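Local coordinates for protein Bm4233, isoform b (Brugia malayi, PDB 6ANY) that is a secreted venom allergen-like protein of the CAP superfamily from a filarial parasite, a vaccine candidate that probably binds sterols and other lipids, at residues Met46-Trp51 and Ser199-Lys204; Lys142-Gly147 and Tyr166-Asn171. All coordinates share one frame; numbering follows the deposited sequence.

Overall arrangement
Contact 1 and contact 2 sit side by side, their centres about 11 Å apart. Along the chain 46-51 comes first, then 142-147 and 166-171, and finally 199-204, so the hairpin of contact 2 lies wholly within the 147 residues that separate the two halves of contact 1. Both reach the mixed four-stranded sheet, contact 1 through strand 50-51 alone: this strand runs parallel to strand 145-153, with backbone bonds probably joining K50 to H144 and I146, and 145-153 pairs antiparallel with 159-167. Contact 2 thus belongs to the central sheet of the CAP domain, whereas contact 1 fastens the disulfide-rich C-terminal region to the loop leading into its edge strand. Helix 10-28 touches residues of both.

Contact 1: Met46-Trp51 and Ser199-Lys204; sequences MLLLKW and SGLCRK. With SO4 (sulfate ion), chain D.
L47 and C202 form a single beta bridge, closed by two backbone hydrogen bonds: C202 N gives to M46 O (3.0 Å) and L48 N to C202 O (2.7 Å). The same C202 O also receives a CA-H...O contact from L47 CA. Two waters extend the pairing, one linking M46 N with G200 O, the other L48 O with K204 N.

Apolar packing surrounds this bridge. M46, its CG anti to the backbone N (chi1 168°), lies beside L201 with CG tight against L201 CD2 at 3.4 Å. L48 crosses L201 at about a right angle, CB to CB 4.0 Å, while L47 CD2 meets C202 CB and L47 CD1 rests on K204 CD.

Among the polar ends, the R203 guanidinium has L48 CD1 over one face, 3.9 Å from NH1, and at its edge NH2 donates to sulfate O2 (2.8 Å). The sulfate, probably from the crystallisation liquor, also binds K197 N and K198 N.

G200 and L201 form a G1 bulge opposite A196 in the small 195-196/201-202 sheet, and C202 is disulfide-bonded to C190. M46 leans on R24 and I28 of helix 10-28, whose N21 and R24 bond the backbone of L49 and L47.

Contact 2: Lys142-Gly147 and Tyr166-Asn171; sequences KTHKIG and YSPAGN
I146 and Y166 lie side by side on one face of the antiparallel pair, pointing the same way, with I146 CD1 3.6 Å from Y166 CE2. T143 crosses Y166 obliquely, its CG2 near the plane of the phenol ring at the edge and 3.7 Å from Y166 CB. The T143 torsion (chi1 -63°) sets OG1 beside its own backbone N, and OG1 donates nearly straight down the carbonyl of P168 (2.8 Å to P168 O). On the other face K145 and S167 are neighbours, K145 CE passing 3.6 Å from S167 OG.

The H144 ring crosses the proline at about a right angle, ND1 3.6 Å from P168 CD. S167 O stands over one face of the imidazole, toward its rim.

H144 and K145 both face S167 in a classic beta bulge: S167 O accepts from H144 N (3.2 Å), which stands above the carbonyl plane, and weakly from K145 N, while S167 N returns a bond to K145 O. A cis peptide precedes P168.

S167 O thus pins the bulge where the strand pair ends, and T143 OG1, also bonded to Q137, ties down P168. H144 ND1, buried without a polar partner, suggests a ring held by packing.

Contact 1: Met46-Trp51 and Ser199-Lys204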
ATOM      1  N   MET A  46       9.486 -10.344  -1.306  1.00 14.63           N
ATOM      2  CA  MET A  46       8.559  -9.205  -1.205  1.00 15.28           C
ATOM      3  C   MET A  46       8.425  -8.689  -2.639  1.00 14.90           C
ATOM      4  O   MET A  46       9.392  -8.240  -3.225  1.00 16.25           O
ATOM      5  CB  MET A  46       9.112  -8.153  -0.258  1.00 16.02           C
ATOM      6  CG  MET A  46       8.420  -6.798  -0.266  1.00 16.55           C
ATOM      7  SD  MET A  46       6.915  -6.898   0.724  1.00 16.49           S
ATOM      8  CE  MET A  46       7.552  -6.771   2.334  1.00 14.53           C
ATOM      9  N   LEU A  47       7.216  -8.785  -3.199  1.00 14.47           N
ATOM     10  CA  LEU A  47       6.984  -8.402  -4.599  1.00 14.02           C
ATOM     11  C   LEU A  47       7.057  -6.894  -4.847  1.00 14.21           C
ATOM     12  O   LEU A  47       6.622  -6.083  -4.002  1.00 15.27           O
ATOM     13  CB  LEU A  47       5.638  -8.958  -5.100  1.00 13.71           C
ATOM     14  CG  LEU A  47       5.544 -10.489  -5.078  1.00 14.41           C
ATOM     15  CD1 LEU A  47       4.172 -11.000  -5.486  1.00 15.07           C
ATOM     16  CD2 LEU A  47       6.679 -11.142  -5.915  1.00 14.48           C
ATOM     17  N   LEU A  48       7.584  -6.528  -6.014  1.00 13.19           N
ATOM     18  CA  LEU A  48       7.648  -5.158  -6.426  1.00 13.61           C
ATOM     19  C   LEU A  48       6.255  -4.723  -6.984  1.00 14.01           C
ATOM     20  O   LEU A  48       5.732  -5.281  -7.947  1.00 12.80           O
ATOM     21  CB  LEU A  48       8.727  -4.973  -7.459  1.00 13.87           C
ATOM     22  CG  LEU A  48       9.165  -3.532  -7.766  1.00 14.24           C
ATOM     23  CD1 LEU A  48      10.630  -3.437  -8.159  1.00 15.03           C
ATOM     24  CD2 LEU A  48       8.403  -2.977  -8.935  1.00 15.79           C
ATOM     25  N   LEU A  49       5.653  -3.744  -6.342  1.00 14.27           N
ATOM     26  CA  LEU A  49       4.314  -3.275  -6.767  1.00 14.62           C
ATOM     27  C   LEU A  49       4.310  -2.663  -8.157  1.00 13.19           C
ATOM     28  O   LEU A  49       5.198  -1.939  -8.516  1.00 14.16           O
ATOM     29  CB  LEU A  49       3.700  -2.301  -5.764  1.00 14.28           C
ATOM     30  CG  LEU A  49       3.584  -2.760  -4.334  1.00 14.28           C
ATOM     31  CD1 LEU A  49       2.961  -1.642  -3.481  1.00 14.03           C
ATOM     32  CD2 LEU A  49       2.749  -4.028  -4.227  1.00 14.83           C
ATOM     33  N   LYS A  50       3.312  -3.029  -8.959  1.00 14.64           N
ATOM     34  CA  LYS A  50       3.110  -2.442 -10.288  1.00 15.35           C
ATOM     35  C   LYS A  50       1.778  -1.686 -10.216  1.00 14.45           C
ATOM     36  O   LYS A  50       0.815  -2.141  -9.568  1.00 14.65           O
ATOM     37  CB  LYS A  50       2.950  -3.539 -11.345  1.00 19.22           C
ATOM     38  CG  LYS A  50       4.088  -4.553 -11.492  1.00 20.76           C
ATOM     39  CD  LYS A  50       5.318  -3.901 -12.075  1.00 22.10           C
ATOM     40  CE  LYS A  50       5.047  -3.574 -13.527  1.00 26.71           C
ATOM     41  NZ  LYS A  50       6.150  -2.849 -14.209  1.00 27.61           N
ATOM     42  N   TRP A  51       1.696  -0.581 -10.932  1.00 13.57           N
ATOM     43  CA  TRP A  51       0.493   0.145 -11.119  1.00 14.16           C
ATOM     44  C   TRP A  51      -0.456  -0.585 -12.005  1.00 14.84           C
ATOM     45  O   TRP A  51      -0.084  -1.024 -13.125  1.00 17.12           O
ATOM     46  CB  TRP A  51       0.755   1.534 -11.698  1.00 14.49           C
ATOM     47  CG  TRP A  51      -0.473   2.437 -11.590  1.00 14.11           C
ATOM     48  CD1 TRP A  51      -1.381   2.627 -12.542  1.00 14.58           C
ATOM     49  CD2 TRP A  51      -0.936   3.195 -10.446  1.00 13.50           C
ATOM     50  NE1 TRP A  51      -2.403   3.444 -12.106  1.00 13.46           N
ATOM     51  CE2 TRP A  51      -2.110   3.855 -10.839  1.00 13.14           C
ATOM     52  CE3 TRP A  51      -0.430   3.447  -9.175  1.00 13.56           C
ATOM     53  CZ2 TRP A  51      -2.808   4.712 -10.005  1.00 13.06           C
ATOM     54  CZ3 TRP A  51      -1.136   4.324  -8.356  1.00 13.77           C
ATOM     55  CH2 TRP A  51      -2.318   4.932  -8.787  1.00 12.28           C
ATOM     56  N   SER A 199      16.497  -2.696  -5.434  1.00 19.85           N
ATOM     57  CA  SER A 199      15.607  -2.648  -4.293  1.00 18.74           C
ATOM     58  C   SER A 199      15.639  -3.919  -3.464  1.00 17.07           C
ATOM     59  O   SER A 199      15.227  -3.908  -2.318  1.00 17.22           O
ATOM     60  CB  SER A 199      14.188  -2.315  -4.769  1.00 17.22           C
ATOM     61  OG  SER A 199      13.676  -3.306  -5.596  1.00 17.13           O
ATOM     62  N   GLY A 200      16.046  -5.049  -4.051  1.00 16.49           N
ATOM     63  CA  GLY A 200      15.983  -6.338  -3.360  1.00 14.16           C
ATOM     64  C   GLY A 200      14.564  -6.902  -3.387  1.00 14.63           C
ATOM     65  O   GLY A 200      14.235  -7.830  -2.664  1.00 14.37           O
ATOM     66  N   LEU A 201      13.684  -6.363  -4.219  1.00 14.97           N
ATOM     67  CA  LEU A 201      12.304  -6.867  -4.322  1.00 14.58           C
ATOM     68  C   LEU A 201      12.168  -7.709  -5.546  1.00 15.01           C
ATOM     69  O   LEU A 201      12.861  -7.482  -6.526  1.00 14.36           O
ATOM     70  CB  LEU A 201      11.313  -5.693  -4.439  1.00 16.00           C
ATOM     71  CG  LEU A 201      11.270  -4.605  -3.365  1.00 15.28           C
ATOM     72  CD1 LEU A 201      10.473  -3.426  -3.866  1.00 16.30           C
ATOM     73  CD2 LEU A 201      10.656  -5.102  -2.106  1.00 15.01           C
ATOM     74  N   CYS A 202      11.286  -8.703  -5.485  1.00 15.43           N
ATOM     75  CA  CYS A 202      11.047  -9.621  -6.587  1.00 16.35           C
ATOM     76  C   CYS A 202      10.033  -9.079  -7.539  1.00 15.60           C
ATOM     77  O   CYS A 202       9.021  -8.526  -7.120  1.00 17.28           O
ATOM     78  CB  CYS A 202      10.608 -11.013  -6.083  1.00 18.75           C
ATOM     79  SG  CYS A 202      11.888 -11.770  -5.049  1.00 23.17           S
ATOM     80  N   ARG A 203      10.295  -9.222  -8.826  1.00 15.13           N
ATOM     81  CA  ARG A 203       9.439  -8.686  -9.876  1.00 15.36           C
ATOM     82  C   ARG A 203       8.341  -9.675 -10.271  1.00 17.44           C
ATOM     83  O   ARG A 203       8.573 -10.875 -10.380  1.00 16.91           O
ATOM     84  CB  ARG A 203      10.262  -8.368 -11.096  1.00 14.51           C
ATOM     85  CG  ARG A 203      11.186  -7.182 -10.948  1.00 14.70           C
ATOM     86  CD  ARG A 203      11.707  -6.720 -12.277  1.00 13.95           C
ATOM     87  NE  ARG A 203      12.739  -5.666 -12.107  1.00 15.10           N
ATOM     88  CZ  ARG A 203      12.454  -4.357 -11.966  1.00 16.29           C
ATOM     89  NH1 ARG A 203      11.199  -3.954 -11.987  1.00 16.95           N
ATOM     90  NH2 ARG A 203      13.381  -3.437 -11.850  1.00 16.89           N
ATOM     91  N   LYS A 204       7.135  -9.161 -10.470  1.00 19.80           N
ATOM     92  CA  LYS A 204       5.976  -9.959 -10.861  1.00 22.54           C
ATOM     93  C   LYS A 204       5.072  -9.107 -11.721  1.00 23.92           C
ATOM     94  O   LYS A 204       4.577  -8.084 -11.260  1.00 28.87           O
ATOM     95  CB  LYS A 204       5.226 -10.467  -9.642  1.00 22.10           C
ATOM     96  CG  LYS A 204       4.144 -11.498 -10.040  1.00 23.51           C
ATOM     97  CD  LYS A 204       4.238 -12.696  -9.147  1.00 26.57           C
ATOM     98  CE  LYS A 204       2.905 -13.192  -8.661  1.00 28.81           C
ATOM     99  NZ  LYS A 204       2.097 -13.549  -9.831  1.00 31.40           N
TER
HETATM  100  S   SO4 D 307      17.366  -3.859 -11.361  1.00 35.19           S
HETATM  101  O1  SO4 D 307      17.577  -3.075 -12.591  1.00 38.85           O
HETATM  102  O2  SO4 D 307      15.992  -3.576 -10.941  1.00 35.15           O
HETATM  103  O3  SO4 D 307      17.510  -5.333 -11.493  1.00 32.26           O
HETATM  104  O4  SO4 D 307      18.259  -3.266 -10.351  1.00 39.49           O
HETATM  105  O   HOH W   1      12.580  -9.789  -1.894  1.00 23.36           O
HETATM  106  O   HOH W   2       6.819  -6.582 -10.182  1.00 13.30           O

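Contact 2: Lys142-Gly147 and Tyr166-Asn171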
ATOM      1  N   LYS A 142       2.914 -10.939  -0.791  1.00 15.96           N
ATOM      2  CA  LYS A 142       2.185 -11.458  -1.945  1.00 17.68           C
ATOM      3  C   LYS A 142       1.444 -10.436  -2.870  1.00 15.86           C
ATOM      4  O   LYS A 142       1.195 -10.763  -4.043  1.00 16.48           O
ATOM      5  CB  LYS A 142       1.242 -12.589  -1.549  1.00 18.57           C
ATOM      6  CG  LYS A 142       1.964 -13.902  -1.242  1.00 20.47           C
ATOM      7  CD  LYS A 142       0.936 -14.878  -0.610  1.00 24.32           C
ATOM      8  CE  LYS A 142       1.596 -16.007   0.213  1.00 26.79           C
ATOM      9  NZ  LYS A 142       1.905 -17.081  -0.764  1.00 28.93           N
ATOM     10  N   THR A 143       1.110  -9.257  -2.374  1.00 13.75           N
ATOM     11  CA  THR A 143       0.433  -8.245  -3.187  1.00 13.05           C
ATOM     12  C   THR A 143       1.444  -7.727  -4.206  1.00 14.02           C
ATOM     13  O   THR A 143       2.590  -7.511  -3.838  1.00 14.96           O
ATOM     14  CB  THR A 143      -0.063  -7.079  -2.293  1.00 12.77           C
ATOM     15  OG1 THR A 143      -1.036  -7.585  -1.354  1.00 12.84           O
ATOM     16  CG2 THR A 143      -0.669  -5.985  -3.128  1.00 11.63           C
ATOM     17  N   HIS A 144       1.031  -7.558  -5.460  1.00 13.70           N
ATOM     18  CA  HIS A 144       1.909  -7.012  -6.495  1.00 16.51           C
ATOM     19  C   HIS A 144       1.284  -5.991  -7.404  1.00 16.83           C
ATOM     20  O   HIS A 144       1.966  -5.473  -8.272  1.00 18.71           O
ATOM     21  CB  HIS A 144       2.593  -8.121  -7.343  1.00 16.52           C
ATOM     22  CG  HIS A 144       1.677  -8.947  -8.179  1.00 16.71           C
ATOM     23  ND1 HIS A 144       0.978 -10.040  -7.682  1.00 17.86           N
ATOM     24  CD2 HIS A 144       1.465  -8.938  -9.521  1.00 17.23           C
ATOM     25  CE1 HIS A 144       0.343 -10.631  -8.684  1.00 17.19           C
ATOM     26  NE2 HIS A 144       0.623  -9.983  -9.804  1.00 17.61           N
ATOM     27  N   LYS A 145       0.027  -5.643  -7.159  1.00 17.32           N
ATOM     28  CA  LYS A 145      -0.712  -4.688  -7.989  1.00 17.85           C
ATOM     29  C   LYS A 145      -1.336  -3.607  -7.140  1.00 15.81           C
ATOM     30  O   LYS A 145      -1.897  -3.882  -6.096  1.00 15.78           O
ATOM     31  CB  LYS A 145      -1.826  -5.395  -8.777  1.00 21.23           C
ATOM     32  CG  LYS A 145      -1.270  -6.476  -9.691  1.00 25.04           C
ATOM     33  CD  LYS A 145      -2.277  -7.033 -10.674  1.00 25.31           C
ATOM     34  CE  LYS A 145      -2.962  -8.286 -10.121  1.00 30.85           C
ATOM     35  NZ  LYS A 145      -3.817  -8.979 -11.172  1.00 32.44           N
ATOM     36  N   ILE A 146      -1.275  -2.378  -7.594  1.00 14.91           N
ATOM     37  CA  ILE A 146      -1.832  -1.254  -6.820  1.00 14.44           C
ATOM     38  C   ILE A 146      -2.465  -0.284  -7.795  1.00 14.75           C
ATOM     39  O   ILE A 146      -1.944  -0.073  -8.857  1.00 15.48           O
ATOM     40  CB  ILE A 146      -0.787  -0.570  -5.939  1.00 13.07           C
ATOM     41  CG1 ILE A 146      -1.479   0.493  -5.078  1.00 14.97           C
ATOM     42  CG2 ILE A 146       0.354   0.044  -6.767  1.00 13.51           C
ATOM     43  CD1 ILE A 146      -0.575   1.098  -4.024  1.00 14.37           C
ATOM     44  N   GLY A 147      -3.582   0.291  -7.401  1.00 15.64           N
ATOM     45  CA  GLY A 147      -4.199   1.332  -8.162  1.00 16.45           C
ATOM     46  C   GLY A 147      -4.998   2.193  -7.211  1.00 16.23           C
ATOM     47  O   GLY A 147      -5.614   1.689  -6.252  1.00 15.66           O
ATOM     48  N   TYR A 166      -5.598  -2.949  -3.896  1.00 14.55           N
ATOM     49  CA  TYR A 166      -4.416  -3.833  -3.952  1.00 14.32           C
ATOM     50  C   TYR A 166      -4.819  -5.206  -4.370  1.00 16.21           C
ATOM     51  O   TYR A 166      -5.850  -5.703  -3.927  1.00 17.77           O
ATOM     52  CB  TYR A 166      -3.745  -3.930  -2.589  1.00 14.69           C
ATOM     53  CG  TYR A 166      -3.453  -2.582  -1.915  1.00 14.78           C
ATOM     54  CD1 TYR A 166      -4.461  -1.832  -1.357  1.00 13.84           C
ATOM     55  CD2 TYR A 166      -2.162  -2.081  -1.859  1.00 14.20           C
ATOM     56  CE1 TYR A 166      -4.191  -0.610  -0.752  1.00 13.31           C
ATOM     57  CE2 TYR A 166      -1.891  -0.888  -1.298  1.00 13.60           C
ATOM     58  CZ  TYR A 166      -2.895  -0.147  -0.732  1.00 13.43           C
ATOM     59  OH  TYR A 166      -2.496   1.035  -0.155  1.00 11.41           O
ATOM     60  N   SER A 167      -4.009  -5.846  -5.205  1.00 17.68           N
ATOM     61  CA  SER A 167      -4.290  -7.209  -5.648  1.00 18.03           C
ATOM     62  C   SER A 167      -3.005  -8.002  -5.855  1.00 17.06           C
ATOM     63  O   SER A 167      -2.054  -7.508  -6.462  1.00 13.78           O
ATOM     64  CB  SER A 167      -5.114  -7.194  -6.938  1.00 20.27           C
ATOM     65  OG  SER A 167      -5.324  -8.507  -7.423  1.00 23.37           O
ATOM     66  N   PRO A 168      -2.975  -9.233  -5.351  1.00 18.96           N
ATOM     67  CA  PRO A 168      -4.109  -9.811  -4.631  1.00 17.92           C
ATOM     68  C   PRO A 168      -4.245  -9.181  -3.255  1.00 17.37           C
ATOM     69  O   PRO A 168      -3.301  -8.582  -2.740  1.00 18.68           O
ATOM     70  CB  PRO A 168      -3.721 -11.284  -4.499  1.00 20.00           C
ATOM     71  CG  PRO A 168      -2.232 -11.275  -4.499  1.00 20.00           C
ATOM     72  CD  PRO A 168      -1.832 -10.159  -5.421  1.00 20.00           C
ATOM     73  N   ALA A 169      -5.426  -9.323  -2.675  1.00 16.82           N
ATOM     74  CA  ALA A 169      -5.724  -8.767  -1.388  1.00 17.89           C
ATOM     75  C   ALA A 169      -4.868  -9.369  -0.321  1.00 18.91           C
ATOM     76  O   ALA A 169      -4.609 -10.504  -0.341  1.00 18.16           O
ATOM     77  CB  ALA A 169      -7.182  -8.885  -1.055  1.00 18.00           C
ATOM     78  N   GLY A 170      -4.381  -8.518   0.549  1.00 19.13           N
ATOM     79  CA  GLY A 170      -3.540  -8.860   1.651  1.00 19.80           C
ATOM     80  C   GLY A 170      -4.401  -9.166   2.883  1.00 20.44           C
ATOM     81  O   GLY A 170      -5.617  -9.291   2.801  1.00 20.21           O
ATOM     82  N   ASN A 171      -3.751  -9.292   4.023  1.00 20.40           N
ATOM     83  CA  ASN A 171      -4.396  -9.422   5.332  1.00 21.93           C
ATOM     84  C   ASN A 171      -5.248 -10.697   5.573  1.00 22.50           C
ATOM     85  O   ASN A 171      -6.221 -10.687   6.324  1.00 22.43           O
ATOM     86  CB  ASN A 171      -5.214  -8.154   5.671  1.00 20.62           C
ATOM     87  CG  ASN A 171      -4.387  -6.893   5.617  1.00 21.51           C
ATOM     88  OD1 ASN A 171      -3.124  -6.922   5.727  1.00 19.69           O
ATOM     89  ND2 ASN A 171      -5.083  -5.765   5.417  1.00 19.20           N
TER